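Local coordinates for extracellular solute-binding protein family 5 (Brucella melitensis, PDB 4ONY) that probably captures peptides or related solutes in the periplasm and delivers them to an ABC transporter, as a family 5 solute-binding protein, at residues A[362-367]-A[546-551]; A[367-372]-A[540-545]. All blocks are in the same frame, centred on the assembly; numbering follows the deposited sequence.

Contact 1: A[362-367]-A[546-551]; sequences SSVGRP and ALDRVL
Ser-363 and Arg-366 hold the loop 362-367 to Asp-548 and Arg-549 in a polar contact between a loop and a helix. The loop follows strand 350-351 and leads into helix 370-376. Its partner is the flank of helix 537-553. A type II beta turn from Ser-363 to Arg-366 shapes the loop, and Ser-362 OG accepts from the backbone N of Val-364 in an ST turn. Asp-548 turns one carboxylate oxygen to the start of the turn. Ser-363 N donates to Asp-548 OD2 over 3.0 Å in a nearly straight bond, met on the anti side of that oxygen. Ser-363 OG donates to the same Asp-548 OD2 over 2.8 Å, from above the carboxylate plane. OG lies between the backbone N and the carbonyl carbon of its own residue (chi1 66°), which brings it to the oxygen its backbone N already holds. Ser-354 OG is a further partner of OD2, and the backbone N of Phe-355 binds OD1. Arg-549 reaches the end of the turn with a chain extended from CG to NE. Its guanidinium meets one carbonyl oxygen end-on. Arg-549 NH1 and NH2 both donate to Arg-366 O, over 2.8 Å and 3.0 Å, in bent bonds; NH1 lies nearly in line with the C=O bond, NH2 above the carbonyl plane. Ser-363 CB sits over the centre of one face of the Arg-549 guanidinium, 3.6 Å above its plane. Glu-372 is the partner of NE, and Val-387 O also accepts from NH1. Adjacent helix residues of opposite charge thus take the two ends of one turn. The buried carboxylate is met by several donors and the guanidinium by several acceptors, which probably offsets the cost of burying both charges.

Contact 2: A[367-372]-A[540-545]; sequences PADARE and FVSAVR
Ser-542 turns its hydroxyl to the carboxylate of Asp-369, while Glu-372 and Arg-545 pass each other at a slant beside this pair. Ser-542 OG donates to Asp-369 OD2 over 2.6 Å, on the syn lone pair of that oxygen. Ala-538 O, one turn earlier in the helix, is a second acceptor beside this hydroxyl and must compete for its single hydrogen. Asp-369 CG sits between its own backbone N and carbonyl carbon (chi1 67°), which puts the carboxylate beside the first turn of helix 370-376. Two helices share it: OD2 takes the serine, and Asp-369 OD1 accepts from Glu-372 N over 2.8 Å, nearly along its C-O axis. Arg-371 lays its aliphatic part against the serine, with Arg-371 CG 3.8 Å from Ser-542 CB, and its NH1 goes on to a salt bridge with Glu-374. Glu-372 runs out extended beyond CG. Glu-372 CG packs 3.2 Å from Ser-542 O. Glu-372 OE1 comes 3.5 Å from Arg-545 CB, so it touches the root of that arginine and not the charged end. The carboxylate and guanidinium planes are 59° apart. The charged partner of OE1 is instead Arg-549. Water 1 joins the polar ends. Water 1 donates to Glu-372 OE2 over 2.6 Å and weakly to Asp-369 OD2, and it accepts from Arg-545 NH1, lying in the guanidinium plane at its edge. Val-541 CG1 lies over the centre of one face of that guanidinium, and NH2 is hydrogen-bonded to Gln-360 O. Asp-369 N donates back to Glu-372 OE2 over 3.3 Å, from above the carboxylate plane. These reciprocal bonds are a capping box at the N-terminus of helix 370-376, with Asp-369 as N-cap, and here the box itself packs against the side of helix 537-553.

How the contacts relate
Contacts 1 and 2 have centres about 8 Å apart and use successive turns of helix 537-553. They share Pro-367, where the loop of contact 1 runs on into the capped helix start of contact 2. Contact 2 is nested inside the chain loop that contact 1 closes. A salt bridge joins them: Arg-549 NE lies 2.5 Å from Glu-372 OE1, and one arginine thus serves the loop carbonyl and the capping-box glutamate. Arg-366 CD also packs 3.5 Å from Arg-545 CZ. No residue of either contact belongs to the 1-ethoxy-2-(2-ethoxyethoxy)ethane pocket formed by Gln-222, Gln-225, Arg-226, Tyr-256 and Tyr-257.

Contact 1: A[362-367]-A[546-551]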
loop_
_atom_site.group_PDB
_atom_site.type_symbol
_atom_site.label_atom_id
_atom_site.label_comp_id
_atom_site.label_asym_id
_atom_site.label_seq_id
_atom_site.Cartn_x
_atom_site.Cartn_y
_atom_site.Cartn_z
ATOM N N SER A 362 6.244 12.959 3.949
ATOM C CA SER A 362 7.376 12.848 4.853
ATOM C C SER A 362 7.734 14.192 5.449
ATOM O O SER A 362 7.852 15.194 4.712
ATOM C CB SER A 362 8.618 12.340 4.092
ATOM O OG SER A 362 9.767 12.374 4.922
ATOM N N SER A 363 7.985 14.217 6.763
ATOM C CA SER A 363 8.429 15.427 7.446
ATOM C C SER A 363 9.929 15.665 7.391
ATOM O O SER A 363 10.422 16.764 7.785
ATOM C CB SER A 363 8.040 15.368 8.915
ATOM O OG SER A 363 8.748 14.319 9.583
ATOM N N VAL A 364 10.676 14.652 6.957
ATOM C CA VAL A 364 12.146 14.678 7.082
ATOM C C VAL A 364 12.780 15.734 6.159
ATOM O O VAL A 364 12.439 15.838 4.999
ATOM C CB VAL A 364 12.704 13.269 6.811
ATOM C CG1 VAL A 364 14.230 13.260 6.803
ATOM C CG2 VAL A 364 12.170 12.323 7.871
ATOM N N GLY A 365 13.685 16.554 6.718
ATOM C CA GLY A 365 14.370 17.586 5.950
ATOM C C GLY A 365 13.477 18.787 5.636
ATOM O O GLY A 365 13.786 19.609 4.779
ATOM N N ARG A 366 12.339 18.868 6.303
ATOM C CA ARG A 366 11.415 20.016 6.162
ATOM C C ARG A 366 11.179 20.655 7.526
ATOM O O ARG A 366 10.708 19.975 8.462
ATOM C CB ARG A 366 10.091 19.521 5.612
ATOM C CG ARG A 366 10.216 18.782 4.296
ATOM C CD ARG A 366 8.881 18.325 3.810
ATOM N NE ARG A 366 9.056 17.612 2.560
ATOM C CZ ARG A 366 9.137 18.193 1.379
ATOM N NH1 ARG A 366 8.942 19.521 1.249
ATOM N NH2 ARG A 366 9.343 17.450 0.312
ATOM N N PRO A 367 11.479 21.949 7.668
ATOM C CA PRO A 367 10.999 22.603 8.891
ATOM C C PRO A 367 9.459 22.582 9.018
ATOM O O PRO A 367 8.740 22.606 8.021
ATOM C CB PRO A 367 11.510 24.036 8.750
ATOM C CG PRO A 367 11.582 24.262 7.275
ATOM C CD PRO A 367 11.900 22.926 6.639
ATOM N N ALA A 546 2.959 16.335 10.652
ATOM C CA ALA A 546 3.010 16.505 12.092
ATOM C C ALA A 546 2.923 15.147 12.784
ATOM O O ALA A 546 3.677 14.901 13.725
ATOM C CB ALA A 546 1.893 17.435 12.567
ATOM N N LEU A 547 2.063 14.243 12.275
ATOM C CA LEU A 547 1.994 12.871 12.788
ATOM C C LEU A 547 3.363 12.211 12.641
ATOM O O LEU A 547 3.891 11.643 13.595
ATOM C CB LEU A 547 0.901 12.033 12.096
ATOM C CG LEU A 547 0.766 10.559 12.554
ATOM C CD1 LEU A 547 0.538 10.421 14.054
ATOM C CD2 LEU A 547 -0.381 9.861 11.850
ATOM N N ASP A 548 3.953 12.331 11.450
ATOM C CA ASP A 548 5.272 11.768 11.189
ATOM C C ASP A 548 6.288 12.246 12.233
ATOM O O ASP A 548 7.056 11.445 12.796
ATOM C CB ASP A 548 5.719 12.115 9.753
ATOM C CG ASP A 548 6.927 11.327 9.297
ATOM O OD1 ASP A 548 6.959 10.120 9.531
ATOM O OD2 ASP A 548 7.797 11.896 8.607
ATOM N N ARG A 549 6.257 13.536 12.529
ATOM C CA ARG A 549 7.230 14.152 13.449
ATOM C C ARG A 549 7.091 13.570 14.851
ATOM O O ARG A 549 8.082 13.275 15.512
ATOM C CB ARG A 549 7.094 15.662 13.519
ATOM C CG ARG A 549 7.452 16.393 12.233
ATOM C CD ARG A 549 7.417 17.910 12.389
ATOM N NE ARG A 549 7.245 18.539 11.083
ATOM C CZ ARG A 549 8.224 18.765 10.206
ATOM N NH1 ARG A 549 9.510 18.498 10.476
ATOM N NH2 ARG A 549 7.888 19.229 9.019
ATOM N N VAL A 550 5.847 13.365 15.266
ATOM C CA VAL A 550 5.608 12.811 16.587
ATOM C C VAL A 550 6.077 11.352 16.692
ATOM O O VAL A 550 6.656 10.942 17.728
ATOM C CB VAL A 550 4.116 12.911 16.977
ATOM C CG1 VAL A 550 3.885 12.210 18.316
ATOM C CG2 VAL A 550 3.651 14.372 17.011
ATOM N N LEU A 551 5.812 10.577 15.633
ATOM C CA LEU A 551 6.140 9.189 15.617
ATOM C C LEU A 551 7.657 8.954 15.578
ATOM O O LEU A 551 8.189 8.120 16.334
ATOM C CB LEU A 551 5.455 8.487 14.434
ATOM C CG LEU A 551 3.950 8.380 14.443
ATOM C CD1 LEU A 551 3.437 7.800 13.122
ATOM C CD2 LEU A 551 3.447 7.510 15.603
#

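Contact 2: A[367-372]-A[540-545]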
loop_
_atom_site.group_PDB
_atom_site.type_symbol
_atom_site.label_atom_id
_atom_site.label_comp_id
_atom_site.label_asym_id
_atom_site.label_seq_id
_atom_site.Cartn_x
_atom_site.Cartn_y
_atom_site.Cartn_z
ATOM N N PRO A 367 11.479 21.949 7.668
ATOM C CA PRO A 367 10.999 22.603 8.891
ATOM C C PRO A 367 9.459 22.582 9.018
ATOM O O PRO A 367 8.740 22.606 8.021
ATOM C CB PRO A 367 11.510 24.036 8.750
ATOM C CG PRO A 367 11.582 24.262 7.275
ATOM C CD PRO A 367 11.900 22.926 6.639
ATOM N N ALA A 368 8.973 22.432 10.242
ATOM C CA ALA A 368 7.542 22.411 10.508
ATOM C C ALA A 368 6.900 23.740 9.987
ATOM O O ALA A 368 7.423 24.814 10.286
ATOM C CB ALA A 368 7.305 22.248 11.993
ATOM N N ASP A 369 5.811 23.659 9.222
ATOM C CA ASP A 369 5.113 24.853 8.730
ATOM C C ASP A 369 4.186 25.431 9.805
ATOM O O ASP A 369 4.097 24.882 10.939
ATOM C CB ASP A 369 4.376 24.551 7.400
ATOM C CG ASP A 369 3.216 23.573 7.551
ATOM O OD1 ASP A 369 2.586 23.554 8.614
ATOM O OD2 ASP A 369 2.892 22.867 6.581
ATOM N N ALA A 370 3.539 26.559 9.509
ATOM C CA ALA A 370 2.739 27.264 10.499
ATOM C C ALA A 370 1.587 26.419 11.021
ATOM O O ALA A 370 1.290 26.430 12.206
ATOM C CB ALA A 370 2.198 28.581 9.935
ATOM N N ARG A 371 0.941 25.674 10.138
ATOM C CA ARG A 371 -0.141 24.793 10.563
ATOM C C ARG A 371 0.355 23.663 11.503
ATOM O O ARG A 371 -0.285 23.385 12.516
ATOM C CB ARG A 371 -0.870 24.225 9.331
ATOM C CG ARG A 371 -1.981 23.238 9.638
ATOM C CD ARG A 371 -3.087 23.858 10.472
ATOM N NE ARG A 371 -4.199 22.930 10.662
ATOM C CZ ARG A 371 -5.054 22.946 11.688
ATOM N NH1 ARG A 371 -4.963 23.853 12.669
ATOM N NH2 ARG A 371 -6.018 22.015 11.764
ATOM N N GLU A 372 1.464 23.009 11.162
ATOM C CA GLU A 372 2.043 21.978 12.046
ATOM C C GLU A 372 2.374 22.545 13.436
ATOM O O GLU A 372 2.051 21.930 14.456
ATOM C CB GLU A 372 3.329 21.398 11.457
ATOM C CG GLU A 372 3.190 20.629 10.138
ATOM C CD GLU A 372 4.505 19.933 9.789
ATOM O OE1 GLU A 372 4.804 18.934 10.500
ATOM O OE2 GLU A 372 5.271 20.456 8.916
ATOM N N PHE A 540 -4.049 18.787 4.957
ATOM C CA PHE A 540 -3.857 17.369 5.114
ATOM C C PHE A 540 -2.352 17.041 5.155
ATOM O O PHE A 540 -1.894 16.282 6.041
ATOM C CB PHE A 540 -4.571 16.616 4.002
ATOM C CG PHE A 540 -4.458 15.122 4.099
ATOM C CD1 PHE A 540 -5.171 14.420 5.063
ATOM C CD2 PHE A 540 -3.650 14.409 3.246
ATOM C CE1 PHE A 540 -5.102 13.043 5.166
ATOM C CE2 PHE A 540 -3.589 13.008 3.310
ATOM C CZ PHE A 540 -4.294 12.322 4.287
ATOM N N VAL A 541 -1.599 17.555 4.209
ATOM C CA VAL A 541 -0.181 17.327 4.171
ATOM C C VAL A 541 0.475 17.817 5.474
ATOM O O VAL A 541 1.354 17.152 6.036
ATOM C CB VAL A 541 0.478 17.980 2.949
ATOM C CG1 VAL A 541 2.009 17.937 3.061
ATOM C CG2 VAL A 541 0.037 17.293 1.649
ATOM N N SER A 542 0.039 18.966 5.960
ATOM C CA SER A 542 0.600 19.492 7.169
ATOM C C SER A 542 0.309 18.553 8.343
ATOM O O SER A 542 1.188 18.264 9.164
ATOM C CB SER A 542 0.034 20.877 7.447
ATOM O OG SER A 542 0.554 21.797 6.507
ATOM N N ALA A 543 -0.921 18.066 8.418
ATOM C CA ALA A 543 -1.305 17.215 9.557
ATOM C C ALA A 543 -0.563 15.893 9.543
ATOM O O ALA A 543 -0.169 15.375 10.589
ATOM C CB ALA A 543 -2.821 16.993 9.574
ATOM N N VAL A 544 -0.380 15.319 8.353
ATOM C CA VAL A 544 0.327 14.055 8.252
ATOM C C VAL A 544 1.805 14.225 8.609
ATOM O O VAL A 544 2.391 13.386 9.298
ATOM C CB VAL A 544 0.187 13.403 6.874
ATOM C CG1 VAL A 544 0.967 12.095 6.829
ATOM C CG2 VAL A 544 -1.292 13.076 6.560
ATOM N N ARG A 545 2.406 15.283 8.103
ATOM C CA ARG A 545 3.793 15.558 8.475
ATOM C C ARG A 545 3.931 15.686 10.016
ATOM O O ARG A 545 4.907 15.193 10.602
ATOM C CB ARG A 545 4.291 16.806 7.773
ATOM C CG ARG A 545 4.539 16.582 6.275
ATOM C CD ARG A 545 5.105 17.855 5.642
ATOM N NE ARG A 545 5.316 17.697 4.212
ATOM C CZ ARG A 545 5.405 18.697 3.359
ATOM N NH1 ARG A 545 5.419 19.952 3.754
ATOM N NH2 ARG A 545 5.567 18.429 2.089
HETATM O O HOH W 1 5.040 21.177 6.442
#